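Local atomic coordinates of pectinesterase (Aspergillus niger, PDB entry 5C1E), a protein that hydrolyses the methyl esters of pectin, releasing methanol and leaving free galacturonate units, and probably takes part in the maceration and soft-rotting of plant tissue. Residues S32-S42 against Y53-E62; N124-F135 against K145-I156. All coordinates share one frame; numbering follows the deposited sequence. Where two conformers were deposited one is given.

Overall arrangement
The chain winds as a right-handed parallel beta-helix, each turn laying a strand beside its predecessor in a long parallel sheet. Near the N terminus, contact 1 closes the turn that leaves strand 36-40, passes through strands 43-46 and 49-51 and returns as strand 57-61. Contact 2 follows in series, neither crossing nor enclosing it, and closes a turn nearer the middle of the chain. It joins 128-131 to 148-152 in the same sheet, where strand 102-104 separates 57-61 from 128-131, and also pairs strands of the other two sheets. The centres of the two contacts lie about 15 Å apart and the contacts do not touch, but the sugar on N56 of contact 1 has Q127 of contact 2 among its neighbours.

Contact 1 of 2, residues S32-S42 against Y53-E62. With NAG (2-acetamido-2-deoxy-beta-D-glucopyranose), chain B.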
loop_
_atom_site.group_PDB
_atom_site.type_symbol
_atom_site.label_atom_id
_atom_site.label_comp_id
_atom_site.label_asym_id
_atom_site.label_seq_id
_atom_site.Cartn_x
_atom_site.Cartn_y
_atom_site.Cartn_z
ATOM N N SER A 32 7.905 -25.411 -0.413
ATOM C CA SER A 32 8.990 -25.453 0.555
ATOM C C SER A 32 8.637 -24.420 1.599
ATOM O O SER A 32 7.978 -23.421 1.286
ATOM C CB SER A 32 10.323 -25.113 -0.096
ATOM O OG SER A 32 11.334 -24.891 0.875
ATOM N N THR A 33 9.059 -24.680 2.834
ATOM C CA THR A 33 8.894 -23.734 3.935
ATOM C C THR A 33 10.191 -23.010 4.293
ATOM O O THR A 33 10.214 -22.249 5.256
ATOM C CB THR A 33 8.338 -24.428 5.197
ATOM O OG1 THR A 33 9.246 -25.445 5.621
ATOM C CG2 THR A 33 6.978 -25.062 4.894
ATOM N N SER A 34 11.243 -23.250 3.513
ATOM C CA SER A 34 12.523 -22.575 3.690
ATOM C C SER A 34 12.379 -21.129 3.250
ATOM O O SER A 34 11.541 -20.803 2.406
ATOM C CB SER A 34 13.605 -23.262 2.862
ATOM O OG SER A 34 13.605 -24.664 3.089
ATOM N N SER A 35 13.171 -20.253 3.847
ATOM C CA SER A 35 13.168 -18.865 3.441
ATOM C C SER A 35 13.822 -18.801 2.074
ATOM O O SER A 35 14.750 -19.565 1.781
ATOM C CB SER A 35 13.929 -17.997 4.445
ATOM O OG SER A 35 15.328 -18.218 4.355
ATOM N N ALA A 36 13.335 -17.884 1.245
ATOM C CA ALA A 36 13.774 -17.764 -0.131
ATOM C C ALA A 36 13.734 -16.309 -0.550
ATOM O O ALA A 36 13.067 -15.487 0.068
ATOM C CB ALA A 36 12.875 -18.590 -1.031
ATOM N N CYS A 37 14.462 -16.002 -1.611
ATOM C CA CYS A 37 14.422 -14.676 -2.175
ATOM C C CYS A 37 14.646 -14.703 -3.668
ATOM O O CYS A 37 15.242 -15.637 -4.225
ATOM C CB CYS A 37 15.406 -13.737 -1.474
ATOM S SG CYS A 37 17.124 -14.249 -1.502
ATOM N N ILE A 38 14.105 -13.671 -4.302
ATOM C CA ILE A 38 14.157 -13.502 -5.737
ATOM C C ILE A 38 14.618 -12.061 -5.983
ATOM O O ILE A 38 14.121 -11.115 -5.339
ATOM C CB ILE A 38 12.781 -13.746 -6.406
ATOM C CG1 ILE A 38 12.317 -15.188 -6.186
ATOM C CG2 ILE A 38 12.850 -13.463 -7.902
ATOM C CD1 ILE A 38 10.884 -15.474 -6.615
ATOM N N TYR A 39 15.593 -11.929 -6.878
ATOM C CA TYR A 39 16.067 -10.642 -7.373
ATOM C C TYR A 39 15.565 -10.450 -8.790
ATOM O O TYR A 39 15.800 -11.301 -9.657
ATOM C CB TYR A 39 17.595 -10.588 -7.357
ATOM C CG TYR A 39 18.211 -9.421 -8.118
ATOM C CD1 TYR A 39 18.231 -8.132 -7.584
ATOM C CD2 TYR A 39 18.816 -9.613 -9.355
ATOM C CE1 TYR A 39 18.798 -7.067 -8.285
ATOM C CE2 TYR A 39 19.396 -8.552 -10.049
ATOM C CZ TYR A 39 19.392 -7.284 -9.506
ATOM O OH TYR A 39 19.962 -6.221 -10.211
ATOM N N VAL A 40 14.899 -9.321 -9.021
ATOM C CA VAL A 40 14.368 -8.983 -10.332
ATOM C C VAL A 40 15.166 -7.831 -10.918
ATOM O O VAL A 40 15.274 -6.746 -10.313
ATOM C CB VAL A 40 12.871 -8.619 -10.265
ATOM C CG1 VAL A 40 12.261 -8.487 -11.664
ATOM C CG2 VAL A 40 12.111 -9.673 -9.477
ATOM N N ALA A 41 15.758 -8.085 -12.084
ATOM C CA ALA A 41 16.474 -7.071 -12.804
ATOM C C ALA A 41 15.501 -6.183 -13.554
ATOM O O ALA A 41 14.319 -6.505 -13.731
ATOM C CB ALA A 41 17.469 -7.692 -13.761
ATOM N N SER A 42 16.036 -5.058 -14.004
ATOM C CA SER A 42 15.290 -4.028 -14.698
ATOM C C SER A 42 14.394 -4.615 -15.784
ATOM O O SER A 42 14.763 -5.554 -16.500
ATOM C CB SER A 42 16.254 -2.993 -15.311
ATOM O OG SER A 42 17.248 -3.612 -16.118
ATOM N N TYR A 53 3.773 -18.617 -1.573
ATOM C CA TYR A 53 4.863 -19.448 -1.081
ATOM C C TYR A 53 4.689 -19.731 0.421
ATOM O O TYR A 53 4.314 -18.833 1.201
ATOM C CB TYR A 53 6.183 -18.723 -1.360
ATOM C CG TYR A 53 7.421 -19.489 -0.975
ATOM C CD1 TYR A 53 7.721 -20.713 -1.582
ATOM C CD2 TYR A 53 8.292 -18.994 -0.018
ATOM C CE1 TYR A 53 8.862 -21.416 -1.225
ATOM C CE2 TYR A 53 9.433 -19.693 0.348
ATOM C CZ TYR A 53 9.708 -20.911 -0.263
ATOM O OH TYR A 53 10.842 -21.632 0.075
ATOM N N ALA A 54 4.960 -20.978 0.820
ATOM C CA ALA A 54 4.773 -21.415 2.203
ATOM C C ALA A 54 5.812 -20.853 3.159
ATOM O O ALA A 54 5.538 -20.664 4.327
ATOM C CB ALA A 54 4.752 -22.940 2.281
ATOM N N GLY A 55 7.015 -20.609 2.667
ATOM C CA GLY A 55 8.063 -20.039 3.487
ATOM C C GLY A 55 8.087 -18.514 3.461
ATOM O O GLY A 55 7.194 -17.873 2.912
ATOM N N ASN A 56 9.104 -17.930 4.085
ATOM C CA ASN A 56 9.265 -16.481 4.082
ATOM C C ASN A 56 10.005 -16.043 2.826
ATOM O O ASN A 56 11.183 -16.347 2.652
ATOM C CB ASN A 56 10.008 -16.007 5.325
ATOM C CG ASN A 56 9.076 -15.738 6.493
ATOM O OD1 ASN A 56 7.860 -15.979 6.418
ATOM N ND2 ASN A 56 10.192 -15.607 7.548
ATOM N N LEU A 57 9.288 -15.352 1.947
ATOM C CA LEU A 57 9.820 -14.905 0.653
ATOM C C LEU A 57 10.127 -13.425 0.718
ATOM O O LEU A 57 9.335 -12.645 1.278
ATOM C CB LEU A 57 8.809 -15.169 -0.463
ATOM C CG LEU A 57 9.149 -14.673 -1.863
ATOM C CD1 LEU A 57 10.349 -15.435 -2.400
ATOM C CD2 LEU A 57 7.975 -14.841 -2.802
ATOM N N THR A 58 11.283 -13.058 0.163
ATOM C CA THR A 58 11.634 -11.657 -0.109
ATOM C C THR A 58 11.845 -11.452 -1.604
ATOM O O THR A 58 12.593 -12.212 -2.253
ATOM C CB THR A 58 12.898 -11.236 0.667
ATOM O OG1 THR A 58 12.651 -11.420 2.052
ATOM C CG2 THR A 58 13.231 -9.764 0.411
ATOM N N LEU A 59 11.170 -10.440 -2.162
ATOM C CA LEU A 59 11.348 -10.057 -3.552
ATOM C C LEU A 59 12.076 -8.707 -3.632
ATOM O O LEU A 59 11.601 -7.718 -3.067
ATOM C CB LEU A 59 9.976 -9.964 -4.204
ATOM C CG LEU A 59 9.811 -9.783 -5.708
ATOM C CD1 LEU A 59 10.459 -10.879 -6.553
ATOM C CD2 LEU A 59 8.312 -9.752 -5.969
ATOM N N TYR A 60 13.232 -8.682 -4.300
ATOM C CA TYR A 60 14.054 -7.486 -4.406
ATOM C C TYR A 60 14.085 -6.995 -5.821
ATOM O O TYR A 60 14.346 -7.773 -6.731
ATOM C CB TYR A 60 15.505 -7.798 -4.081
ATOM C CG TYR A 60 15.810 -8.259 -2.695
ATOM C CD1 TYR A 60 15.819 -7.367 -1.638
ATOM C CD2 TYR A 60 16.155 -9.577 -2.447
ATOM C CE1 TYR A 60 16.157 -7.781 -0.353
ATOM C CE2 TYR A 60 16.488 -9.993 -1.171
ATOM C CZ TYR A 60 16.493 -9.087 -0.129
ATOM O OH TYR A 60 16.807 -9.514 1.136
ATOM N N GLY A 61 13.910 -5.693 -6.001
ATOM C CA GLY A 61 14.084 -5.062 -7.297
ATOM C C GLY A 61 15.422 -4.365 -7.424
ATOM O O GLY A 61 15.972 -3.844 -6.455
ATOM N N GLU A 62 15.938 -4.356 -8.637
ATOM C CA GLU A 62 17.164 -3.642 -8.966
ATOM C C GLU A 62 16.969 -2.148 -8.792
ATOM O O GLU A 62 15.958 -1.599 -9.242
ATOM C CB GLU A 62 17.571 -3.951 -10.418
ATOM C CG GLU A 62 18.814 -3.213 -10.865
ATOM C CD GLU A 62 19.228 -3.519 -12.289
ATOM O OE1 GLU A 62 18.638 -4.380 -12.931
ATOM O OE2 GLU A 62 20.172 -2.858 -12.772
HETATM C C1 NAG B . 9.383 -16.305 9.373
HETATM C C2 NAG B . 10.620 -16.753 10.132
HETATM C C3 NAG B . 10.378 -16.365 11.588
HETATM C C4 NAG B . 10.058 -14.859 11.690
HETATM C C5 NAG B . 9.057 -14.372 10.623
HETATM C C6 NAG B . 9.002 -12.856 10.508
HETATM C C7 NAG B . 11.937 -18.639 9.208
HETATM C C8 NAG B . 12.070 -20.129 9.035
HETATM N N2 NAG B . 10.882 -18.172 9.893
HETATM O O3 NAG B . 11.507 -16.712 12.370
HETATM O O4 NAG B . 9.551 -14.543 12.978
HETATM O O5 NAG B . 9.382 -14.888 9.352
HETATM O O6 NAG B . 7.971 -12.490 9.610
HETATM O O7 NAG B . 12.803 -17.921 8.715
HETATM O O HOH W 1 5.769 -23.167 -0.930
HETATM O O HOH W 2 10.591 -19.589 5.832
HETATM O O HOH W 3 19.833 -2.670 -15.312
#
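The phenol of Y53 donates a hydrogen bond from its OH to S34 O at 2.6 Å, tilted 32° from the carbonyl plane. With CG anti to the backbone N (chi1 -177°), the Y53 ring reaches across to the loop that S32 folds into an ST turn by accepting S34 N on its OG. Glycine suits position 55, where a beta carbon would run into S34 O and T33 C. A water donates to T33 O and accepts N56 N; the N56 side chain carries the N-acetylglucosamine stub. From A36 to V40 the backbones bond as parallel strands, beginning with A36 N to N56 O at 3.0 Å. On the opposite face to A36, C37 is tied by a disulfide to C10, and Y60 CE2 packs on its CB. I38 and V40 turn to the buried side, where L59 CD1 lies 3.7 Å from I38 CB and 3.6 Å from V40 CG2. The Y39 phenol crosses the extended E62 chain, its OH against the CB and CG methylenes. Finally, E62 N bonds V40 O, and S42 N donates to E62 OE1 at 2.9 Å, anti but 33° out of the carboxylate plane. Successive beta-helix turns thus pair with an apolar row facing the interior and polar groups securing both ends.

Contact 2 of 2, residues N124-F135 against K145-I156; sequences NADQLGFYGCQF and KAGTQYYSNCMI. With NAG (2-acetamido-2-deoxy-beta-D-glucopyranose), chain B; SO4 (sulfate ion), chain C.
F130 and Y151 run alongside each other, ring planes 12° apart but displaced, with little overlap. F130 CD1 sits over the rim of one Y151 face, 3.3 Å from Y151 CE2. Y151 also turns an edge toward the face of F135 in an offset edge-to-face pair, planes at 72°, completing an aromatic cluster on the buried side of the strands. C154 SG touches the edge of the F135 ring and accepts C133 N at 3.5 Å. Backbone bonds such as Y150 N to L128 O and S152 N to F130 O hold the strands parallel, as neighbouring turns of the beta-helix.

What fixes Y151 is a relay: its OH donates to Q149 OE1 at 2.8 Å, and Q149 NE2 in turn reaches A146 O at 2.9 Å, from above the carbonyl plane. F171 stacks on Y151 from the next turn. Where the register slips by one residue, G147 has positive phi, and a side chain there would strike A125 O. D126 OD1 uses its anti lone pair to take T148 N at 3.1 Å. The hydroxyl of T148, set between its own N and carbonyl carbon (chi1 51°), accepts Q127 N at 3.0 Å. G132 suits the bend after its strand, with positive phi.

On the other face, Y131 CE1 meets the edge of the Y150 ring, and Y150 OH donates to O3 of a sulfate ion, probably from the crystallisation liquor; W170 and K283 hold it too. Farther out, K145 runs its aliphatic chain past N124 to a salt bridge with D89. The chemistry implies a core of flat rings, with the Y151 phenol and the Q149 amide satisfied internally and charge kept at the margins.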
loop_
_atom_site.group_PDB
_atom_site.type_symbol
_atom_site.label_atom_id
_atom_site.label_comp_id
_atom_site.label_asym_id
_atom_site.label_seq_id
_atom_site.Cartn_x
_atom_site.Cartn_y
_atom_site.Cartn_z
ATOM N N ASN A 124 -2.985 -9.739 1.614
ATOM C CA ASN A 124 -3.942 -10.574 2.345
ATOM C C ASN A 124 -3.222 -11.666 3.129
ATOM O O ASN A 124 -3.406 -12.860 2.886
ATOM C CB ASN A 124 -4.975 -11.144 1.370
ATOM C CG ASN A 124 -6.086 -11.904 2.059
ATOM O OD1 ASN A 124 -6.386 -11.670 3.224
ATOM N ND2 ASN A 124 -6.692 -12.834 1.341
ATOM N N ALA A 125 -2.419 -11.219 4.081
ATOM C CA ALA A 125 -1.588 -12.074 4.931
ATOM C C ALA A 125 -0.937 -11.207 6.016
ATOM O O ALA A 125 -1.019 -9.977 5.993
ATOM C CB ALA A 125 -0.520 -12.771 4.106
ATOM N N ASP A 126 -0.297 -11.854 6.979
ATOM C CA ASP A 126 0.320 -11.139 8.093
ATOM C C ASP A 126 1.814 -10.888 7.894
ATOM O O ASP A 126 2.496 -11.603 7.157
ATOM C CB ASP A 126 0.159 -11.935 9.394
ATOM C CG ASP A 126 -1.257 -11.928 9.931
ATOM O OD1 ASP A 126 -1.907 -10.857 9.965
ATOM O OD2 ASP A 126 -1.708 -13.008 10.376
ATOM N N GLN A 127 2.309 -9.884 8.611
ATOM C CA GLN A 127 3.717 -9.484 8.596
ATOM C C GLN A 127 4.224 -9.198 7.186
ATOM O O GLN A 127 5.280 -9.688 6.776
ATOM C CB GLN A 127 4.569 -10.537 9.321
ATOM C CG GLN A 127 4.025 -10.776 10.715
ATOM C CD GLN A 127 4.969 -11.477 11.667
ATOM O OE1 GLN A 127 6.023 -11.996 11.288
ATOM N NE2 GLN A 127 4.580 -11.496 12.937
ATOM N N LEU A 128 3.436 -8.431 6.438
ATOM C CA LEU A 128 3.810 -7.991 5.097
ATOM C C LEU A 128 4.576 -6.691 5.159
ATOM O O LEU A 128 4.119 -5.708 5.772
ATOM C CB LEU A 128 2.575 -7.809 4.213
ATOM C CG LEU A 128 1.705 -9.061 4.092
ATOM C CD1 LEU A 128 0.592 -8.808 3.076
ATOM C CD2 LEU A 128 2.528 -10.297 3.718
ATOM N N GLY A 129 5.749 -6.680 4.540
ATOM C CA GLY A 129 6.620 -5.492 4.546
ATOM C C GLY A 129 6.932 -5.030 3.145
ATOM O O GLY A 129 7.384 -5.828 2.317
ATOM N N PHE A 130 6.697 -3.747 2.886
ATOM C CA PHE A 130 6.936 -3.146 1.583
ATOM C C PHE A 130 7.813 -1.910 1.745
ATOM O O PHE A 130 7.486 -1.005 2.503
ATOM C CB PHE A 130 5.605 -2.772 0.906
ATOM C CG PHE A 130 4.702 -3.941 0.679
ATOM C CD1 PHE A 130 3.796 -4.336 1.647
ATOM C CD2 PHE A 130 4.762 -4.665 -0.512
ATOM C CE1 PHE A 130 2.954 -5.424 1.428
ATOM C CE2 PHE A 130 3.936 -5.763 -0.730
ATOM C CZ PHE A 130 3.038 -6.144 0.242
ATOM N N TYR A 131 8.923 -1.884 1.016
ATOM C CA TYR A 131 9.960 -0.895 1.207
ATOM C C TYR A 131 10.362 -0.297 -0.128
ATOM O O TYR A 131 10.839 -0.997 -1.007
ATOM C CB TYR A 131 11.186 -1.576 1.835
ATOM C CG TYR A 131 10.873 -2.308 3.121
ATOM C CD1 TYR A 131 10.904 -1.647 4.335
ATOM C CD2 TYR A 131 10.522 -3.646 3.117
ATOM C CE1 TYR A 131 10.614 -2.313 5.518
ATOM C CE2 TYR A 131 10.222 -4.315 4.290
ATOM C CZ TYR A 131 10.272 -3.637 5.484
ATOM O OH TYR A 131 9.991 -4.292 6.652
ATOM N N GLY A 132 10.184 1.003 -0.289
ATOM C CA GLY A 132 10.604 1.649 -1.518
ATOM C C GLY A 132 9.862 1.187 -2.749
ATOM O O GLY A 132 10.418 1.231 -3.848
ATOM N N CYS A 133 8.601 0.766 -2.590
ATOM C CA CYS A 133 7.801 0.275 -3.712
ATOM C C CYS A 133 6.843 1.358 -4.223
ATOM O O CYS A 133 6.532 2.327 -3.524
ATOM C CB CYS A 133 6.983 -0.955 -3.283
ATOM S SG CYS A 133 7.972 -2.401 -2.881
ATOM N N GLN A 134 6.375 1.184 -5.447
ATOM C CA GLN A 134 5.286 2.010 -5.955
ATOM C C GLN A 134 4.064 1.169 -6.252
ATOM O O GLN A 134 4.174 0.050 -6.776
ATOM C CB GLN A 134 5.694 2.758 -7.222
ATOM C CG GLN A 134 6.973 3.577 -7.091
ATOM C CD GLN A 134 7.240 4.433 -8.318
ATOM O OE1 GLN A 134 6.318 5.102 -8.819
ATOM N NE2 GLN A 134 8.507 4.456 -8.802
ATOM N N PHE A 135 2.897 1.741 -5.967
ATOM C CA PHE A 135 1.641 1.111 -6.272
ATOM C C PHE A 135 0.773 2.139 -6.966
ATOM O O PHE A 135 0.467 3.186 -6.387
ATOM C CB PHE A 135 0.959 0.587 -5.002
ATOM C CG PHE A 135 1.865 -0.195 -4.119
ATOM C CD1 PHE A 135 1.996 -1.560 -4.298
ATOM C CD2 PHE A 135 2.569 0.418 -3.105
ATOM C CE1 PHE A 135 2.836 -2.299 -3.490
ATOM C CE2 PHE A 135 3.401 -0.321 -2.285
ATOM C CZ PHE A 135 3.535 -1.678 -2.488
ATOM N N LYS A 145 -6.193 -5.772 2.418
ATOM C CA LYS A 145 -7.413 -6.518 2.677
ATOM C C LYS A 145 -7.488 -7.037 4.103
ATOM O O LYS A 145 -8.517 -6.900 4.779
ATOM C CB LYS A 145 -7.527 -7.693 1.686
ATOM C CG LYS A 145 -8.737 -8.577 1.936
ATOM C CD LYS A 145 -8.860 -9.646 0.856
ATOM C CE LYS A 145 -10.225 -10.305 0.937
ATOM N NZ LYS A 145 -10.292 -11.451 0.008
ATOM N N ALA A 146 -6.400 -7.662 4.547
ATOM C CA ALA A 146 -6.341 -8.214 5.895
ATOM C C ALA A 146 -4.904 -8.450 6.318
ATOM O O ALA A 146 -4.003 -8.553 5.478
ATOM C CB ALA A 146 -7.113 -9.521 5.968
ATOM N N GLY A 147 -4.718 -8.583 7.625
ATOM C CA GLY A 147 -3.419 -8.856 8.213
ATOM C C GLY A 147 -2.600 -7.627 8.563
ATOM O O GLY A 147 -2.953 -6.499 8.202
ATOM N N THR A 148 -1.500 -7.857 9.271
ATOM C CA THR A 148 -0.614 -6.786 9.700
ATOM C C THR A 148 0.349 -6.469 8.565
ATOM O O THR A 148 0.930 -7.372 7.960
ATOM C CB THR A 148 0.143 -7.164 10.974
ATOM O OG1 THR A 148 0.768 -8.435 10.804
ATOM C CG2 THR A 148 -0.827 -7.231 12.142
ATOM N N GLN A 149 0.461 -5.185 8.240
ATOM C CA GLN A 149 1.214 -4.753 7.081
ATOM C C GLN A 149 1.935 -3.461 7.379
ATOM O O GLN A 149 1.418 -2.600 8.118
ATOM C CB GLN A 149 0.297 -4.569 5.875
ATOM C CG GLN A 149 -0.536 -5.790 5.553
ATOM C CD GLN A 149 -1.394 -5.639 4.309
ATOM O OE1 GLN A 149 -1.089 -4.868 3.393
ATOM N NE2 GLN A 149 -2.451 -6.422 4.250
ATOM N N TYR A 150 3.112 -3.324 6.772
ATOM C CA TYR A 150 3.981 -2.185 6.986
ATOM C C TYR A 150 4.516 -1.696 5.640
ATOM O O TYR A 150 5.062 -2.483 4.867
ATOM C CB TYR A 150 5.115 -2.596 7.935
ATOM C CG TYR A 150 6.164 -1.543 8.182
ATOM C CD1 TYR A 150 5.967 -0.540 9.109
ATOM C CD2 TYR A 150 7.373 -1.566 7.494
ATOM C CE1 TYR A 150 6.944 0.420 9.340
ATOM C CE2 TYR A 150 8.352 -0.623 7.722
ATOM C CZ TYR A 150 8.134 0.369 8.633
ATOM O OH TYR A 150 9.112 1.295 8.843
ATOM N N TYR A 151 4.314 -0.406 5.361
ATOM C CA TYR A 151 4.761 0.228 4.116
ATOM C C TYR A 151 5.677 1.379 4.487
ATOM O O TYR A 151 5.261 2.282 5.198
ATOM C CB TYR A 151 3.571 0.763 3.282
ATOM C CG TYR A 151 2.651 -0.324 2.764
ATOM C CD1 TYR A 151 1.770 -0.979 3.615
ATOM C CD2 TYR A 151 2.668 -0.698 1.425
ATOM C CE1 TYR A 151 0.951 -1.991 3.153
ATOM C CE2 TYR A 151 1.844 -1.710 0.943
ATOM C CZ TYR A 151 0.996 -2.367 1.819
ATOM O OH TYR A 151 0.174 -3.365 1.361
ATOM N N SER A 152 6.919 1.340 3.999
ATOM C CA SER A 152 7.888 2.392 4.272
ATOM C C SER A 152 8.486 2.968 3.004
ATOM O O SER A 152 8.972 2.231 2.152
ATOM C CB SER A 152 9.045 1.872 5.142
ATOM O OG SER A 152 9.877 2.971 5.478
ATOM N N ASN A 153 8.501 4.289 2.898
ATOM C CA ASN A 153 9.129 4.953 1.745
ATOM C C ASN A 153 8.578 4.474 0.414
ATOM O O ASN A 153 9.301 4.350 -0.587
ATOM C CB ASN A 153 10.650 4.824 1.807
ATOM C CG ASN A 153 11.235 5.682 2.900
ATOM O OD1 ASN A 153 11.596 6.826 2.664
ATOM N ND2 ASN A 153 11.265 5.155 4.126
ATOM N N CYS A 154 7.267 4.244 0.411
ATOM C CA CYS A 154 6.562 3.831 -0.771
ATOM C C CYS A 154 5.802 5.012 -1.371
ATOM O O CYS A 154 5.629 6.063 -0.737
ATOM C CB CYS A 154 5.577 2.697 -0.457
ATOM S SG CYS A 154 6.347 1.124 0.037
ATOM N N MET A 155 5.360 4.816 -2.608
ATOM C CA MET A 155 4.523 5.769 -3.299
ATOM C C MET A 155 3.234 5.037 -3.608
ATOM O O MET A 155 3.263 4.008 -4.298
ATOM C CB MET A 155 5.226 6.228 -4.574
ATOM C CG MET A 155 4.667 7.480 -5.234
ATOM S SD MET A 155 3.036 7.312 -5.974
ATOM C CE MET A 155 3.297 6.015 -7.197
ATOM N N ILE A 156 2.115 5.545 -3.084
ATOM C CA ILE A 156 0.790 4.955 -3.340
ATOM C C ILE A 156 -0.051 5.991 -4.076
ATOM O O ILE A 156 -0.334 7.072 -3.534
ATOM C CB ILE A 156 0.069 4.493 -2.050
ATOM C CG1 ILE A 156 0.932 3.501 -1.290
ATOM C CG2 ILE A 156 -1.233 3.761 -2.388
ATOM C CD1 ILE A 156 1.655 4.111 -0.130
HETATM C C1 NAG B . 9.383 -16.305 9.373
HETATM C C2 NAG B . 10.620 -16.753 10.132
HETATM C C3 NAG B . 10.378 -16.365 11.588
HETATM C C4 NAG B . 10.058 -14.859 11.690
HETATM C C5 NAG B . 9.057 -14.372 10.623
HETATM C C6 NAG B . 9.002 -12.856 10.508
HETATM C C7 NAG B . 11.937 -18.639 9.208
HETATM C C8 NAG B . 12.070 -20.129 9.035
HETATM N N2 NAG B . 10.882 -18.172 9.893
HETATM O O3 NAG B . 11.507 -16.712 12.370
HETATM O O4 NAG B . 9.551 -14.543 12.978
HETATM O O5 NAG B . 9.382 -14.888 9.352
HETATM O O6 NAG B . 7.971 -12.490 9.610
HETATM O O7 NAG B . 12.803 -17.921 8.715
HETATM S S SO4 C . 8.501 4.075 11.065
HETATM O O1 SO4 C . 9.718 4.939 11.028
HETATM O O2 SO4 C . 7.649 4.409 9.892
HETATM O O3 SO4 C . 8.843 2.628 11.050
HETATM O O4 SO4 C . 7.781 4.339 12.334
#